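Local coordinates for threonine--tRNA ligase catalytic subunit (PDB 3A32), which catalyses the ATP-dependent attachment of threonine to its cognate tRNA, and probably cannot hydrolyse mischarged seryl-tRNA because it lacks an editing domain, at residues I264-V267 against V272-E275; F193-S198 against K274-G279. All coordinates share one frame; numbering follows the deposited sequence.

Interaction 1: I264-V267 against V272-E275; sequences IMMV and VSKE
E275 lays its side chain across I264 and alongside M266 on one face of a beta hairpin, where strand 260-268 turns back into strand 273-284. The short strand axes come within 4.7 Å and run antiparallel at 160°. V267 and K274 form the hydrogen-bonded pair: V267 N gives a bond to K274 O (2.9 Å), and K274 N returns one to V267 O (2.8 Å). M266 and E275 make the adjoining non-hydrogen-bonded pair.

From E275 outward, CB rests on I264 CG2 at 3.6 Å. CG, beside its own backbone N and anti to the carbonyl carbon (chi1 -62°), touches both that methyl and M266 SD, the sulfur at 3.7 Å. CD stays against I264 CG2, and OE1 passes the same methyl on its way out, also approaching I264 CD1. The tip of the chain then meets strand 202-207, where OE2 forms salt bridges with R205 and K203. M266 runs alongside E275 but bends at chi2 and chi3, which carries CE over to S273 OG at 3.4 Å. On the other face of the hairpin V267 CG2 touches K274 CB at 4.0 Å. An alanine in place of I264 would lack CG1, CG2 and CD1 and is likely to open a gap beside E275 CB and CG, leaving the carboxylate freer to turn away from its two cations. The contact is thus amphipathic: the methylenes of a glutamate are spent on apolar neighbours within the hairpin, while its charge is probably balanced by R205 and K203 of the next strand, so one side chain spans three adjacent strands.

Interaction 2: F193-S198 against K274-G279; sequences FKLGVS and KEWQMG
A loop that follows helix 174-191 meets the large mixed sheet of the class II catalytic core here, setting L195 against W276 and M278 of strand 273-284. The backbones stay well apart, with the CA atoms of L195 and W276 12.0 Å from each other, and the gap is bridged by side chains alone. L195 CD1 carries the whole contact. It sits 3.9 Å from W276 CH2 and 4.0 Å from W276 CZ3, at the far end of the six-membered ring, and comes in obliquely; the two side chains cross at about a right angle. The indole reaches that far because its CG stands anti to the backbone N (chi1 171°), sending the ring out from the strand toward the loop. M278, two residues on and on the same face of the strand, extends its chain until CE lies over the centre of the indole, 3.4 Å above the plane, so that the methyl, not the sulfur, faces the ring, as in a CH-pi contact. The same CE comes within 4.4 Å of L195 CD1, which thus touches both the ring and the methionine resting on it. Around this cluster, V323, Y324 and F320 of helix 317-327 pack on W276, and L189 of helix 174-191 touches M278. Buried, and made through carbon atoms alone, the arrangement is typical of the class II synthetase catalytic fold, in which helices and connecting loops pack on a largely antiparallel sheet.

Overall arrangement
Interactions 1 and 2 lie within the class II synthetase core, their centres about 8 Å apart; their segments overlap at K274 and E275 on strand 273-284, though interaction 2 is made by residues further along it. Along the chain the loop 193-198 comes first, then 264-267, then the strand that both contacts use. Interaction 1 joins two neighbouring strands within the large sheet; interaction 2 links that sheet to the loop between helix 174-191 and strand 202-207. M265 connects them: its O probably accepts a hydrogen bond from W276 N (2.7 Å), while its side chain packs on M278, L195 and G196. The hairpin and the layer covering it therefore form one continuous packed unit, away from the zinc site.

Interaction 1: I264-V267 against V272-E275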
# COMPACT_ATOMS: atom_id res chain seq x y z
N ILE A 264 8.75 20.01 15.40
CA ILE A 264 10.19 20.03 15.41
C ILE A 264 10.72 19.22 16.59
O ILE A 264 10.55 19.62 17.74
CB ILE A 264 10.75 21.48 15.51
CG1 ILE A 264 10.42 22.28 14.25
CG2 ILE A 264 12.26 21.45 15.66
CD1 ILE A 264 10.18 23.69 14.56
N MET A 265 11.39 18.11 16.29
CA MET A 265 12.10 17.39 17.32
C MET A 265 13.48 18.02 17.55
O MET A 265 14.19 18.31 16.59
CB MET A 265 12.26 15.92 16.93
CG MET A 265 12.97 15.11 17.98
SD MET A 265 12.45 13.40 17.92
CE MET A 265 10.74 13.52 18.49
N MET A 266 13.84 18.20 18.81
CA MET A 266 15.17 18.62 19.22
C MET A 266 16.07 17.43 19.52
O MET A 266 15.75 16.59 20.38
CB MET A 266 15.11 19.53 20.44
CG MET A 266 14.28 20.77 20.20
SD MET A 266 14.79 21.71 18.72
CE MET A 266 16.52 22.07 19.18
N VAL A 267 17.19 17.35 18.80
CA VAL A 267 18.14 16.27 19.00
C VAL A 267 19.52 16.80 19.39
O VAL A 267 19.84 17.97 19.18
CB VAL A 267 18.20 15.27 17.79
CG1 VAL A 267 16.80 14.83 17.35
CG2 VAL A 267 18.94 15.84 16.61
N VAL A 272 25.87 18.55 20.20
CA VAL A 272 25.30 19.76 19.56
C VAL A 272 23.75 19.66 19.52
O VAL A 272 23.22 18.63 19.11
CB VAL A 272 25.85 19.85 18.09
CG1 VAL A 272 25.33 21.07 17.36
CG2 VAL A 272 27.39 19.80 18.06
N SER A 273 23.04 20.69 19.97
CA SER A 273 21.59 20.70 19.83
C SER A 273 21.13 21.13 18.40
O SER A 273 21.56 22.20 17.89
CB SER A 273 20.99 21.59 20.91
OG SER A 273 19.61 21.82 20.65
N LYS A 274 20.28 20.31 17.78
CA LYS A 274 19.91 20.41 16.33
C LYS A 274 18.38 20.24 16.18
O LYS A 274 17.77 19.47 16.90
CB LYS A 274 20.59 19.31 15.45
CG LYS A 274 22.12 19.22 15.48
CD LYS A 274 22.74 17.90 14.78
CE LYS A 274 23.65 18.21 13.48
NZ LYS A 274 25.19 18.64 13.65
N GLU A 275 17.77 20.97 15.24
CA GLU A 275 16.34 20.73 14.96
C GLU A 275 16.20 19.65 13.92
O GLU A 275 17.01 19.57 12.99
CB GLU A 275 15.65 21.96 14.45
CG GLU A 275 15.65 23.12 15.40
CD GLU A 275 14.79 24.24 14.90
OE1 GLU A 275 14.17 24.10 13.79
OE2 GLU A 275 14.72 25.27 15.62

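Interaction 2: F193-S198 against K274-G279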
# COMPACT_ATOMS: atom_id res chain seq x y z
N PHE A 193 7.87 4.85 15.96
CA PHE A 193 9.30 5.12 15.88
C PHE A 193 10.04 5.04 17.23
O PHE A 193 11.28 5.08 17.24
CB PHE A 193 9.57 6.40 15.07
CG PHE A 193 9.22 6.26 13.59
CD1 PHE A 193 10.00 5.45 12.75
CD2 PHE A 193 8.09 6.86 13.06
CE1 PHE A 193 9.69 5.27 11.35
CE2 PHE A 193 7.78 6.68 11.69
CZ PHE A 193 8.60 5.88 10.83
N LYS A 194 9.32 4.93 18.34
CA LYS A 194 9.98 4.96 19.68
C LYS A 194 10.81 6.21 19.95
O LYS A 194 11.91 6.14 20.56
CB LYS A 194 10.88 3.72 19.85
CG LYS A 194 10.14 2.41 19.56
CD LYS A 194 8.98 2.23 20.58
CE LYS A 194 9.57 2.12 22.00
NZ LYS A 194 8.53 1.68 22.97
N LEU A 195 10.31 7.36 19.51
CA LEU A 195 10.97 8.64 19.74
C LEU A 195 10.17 9.40 20.78
O LEU A 195 9.03 9.76 20.53
CB LEU A 195 11.04 9.46 18.46
CG LEU A 195 11.92 8.96 17.29
CD1 LEU A 195 11.64 9.76 16.04
CD2 LEU A 195 13.38 8.99 17.64
N GLY A 196 10.74 9.66 21.93
CA GLY A 196 10.08 10.44 22.97
C GLY A 196 9.73 11.87 22.60
O GLY A 196 10.56 12.65 22.06
N VAL A 197 8.48 12.23 22.88
CA VAL A 197 8.03 13.58 22.58
C VAL A 197 7.72 14.21 23.93
O VAL A 197 6.75 13.85 24.57
CB VAL A 197 6.77 13.57 21.69
CG1 VAL A 197 6.24 14.98 21.52
CG2 VAL A 197 7.09 12.95 20.32
N SER A 198 8.58 15.13 24.37
CA SER A 198 8.37 15.78 25.69
C SER A 198 8.91 17.19 25.65
O SER A 198 9.47 17.61 24.63
CB SER A 198 9.19 15.05 26.74
OG SER A 198 10.56 15.32 26.47
N LYS A 274 20.28 20.31 17.78
CA LYS A 274 19.91 20.41 16.33
C LYS A 274 18.38 20.24 16.18
O LYS A 274 17.77 19.47 16.90
CB LYS A 274 20.59 19.31 15.45
CG LYS A 274 22.12 19.22 15.48
CD LYS A 274 22.74 17.90 14.78
CE LYS A 274 23.65 18.21 13.48
NZ LYS A 274 25.19 18.64 13.65
N GLU A 275 17.77 20.97 15.24
CA GLU A 275 16.34 20.73 14.96
C GLU A 275 16.20 19.65 13.92
O GLU A 275 17.01 19.57 12.99
CB GLU A 275 15.65 21.96 14.45
CG GLU A 275 15.65 23.12 15.40
CD GLU A 275 14.79 24.24 14.90
OE1 GLU A 275 14.17 24.10 13.79
OE2 GLU A 275 14.72 25.27 15.62
N TRP A 276 15.18 18.82 14.09
CA TRP A 276 14.77 17.84 13.09
C TRP A 276 13.32 18.18 12.75
O TRP A 276 12.41 17.81 13.50
CB TRP A 276 14.89 16.40 13.66
CG TRP A 276 14.30 15.31 12.81
CD1 TRP A 276 13.72 15.42 11.56
CD2 TRP A 276 14.29 13.91 13.13
NE1 TRP A 276 13.31 14.17 11.10
CE2 TRP A 276 13.68 13.22 12.02
CE3 TRP A 276 14.72 13.15 14.25
CZ2 TRP A 276 13.49 11.84 12.01
CZ3 TRP A 276 14.53 11.78 14.24
CH2 TRP A 276 13.90 11.13 13.13
N GLN A 277 13.11 18.89 11.63
CA GLN A 277 11.76 19.29 11.24
C GLN A 277 11.01 18.10 10.65
O GLN A 277 11.54 17.32 9.83
CB GLN A 277 11.76 20.47 10.24
CG GLN A 277 10.36 21.20 10.19
CD GLN A 277 10.42 22.54 9.53
OE1 GLN A 277 10.04 22.66 8.38
NE2 GLN A 277 10.90 23.59 10.25
N MET A 278 9.76 17.97 11.08
CA MET A 278 8.90 16.86 10.65
C MET A 278 7.70 17.40 9.84
O MET A 278 7.93 18.16 8.87
CB MET A 278 8.48 16.02 11.85
CG MET A 278 9.69 15.35 12.43
SD MET A 278 9.41 14.51 13.97
CE MET A 278 11.00 13.77 14.23
N GLY A 279 6.47 17.07 10.24
CA GLY A 279 5.29 17.48 9.48
C GLY A 279 4.90 18.93 9.78
O GLY A 279 5.62 19.63 10.50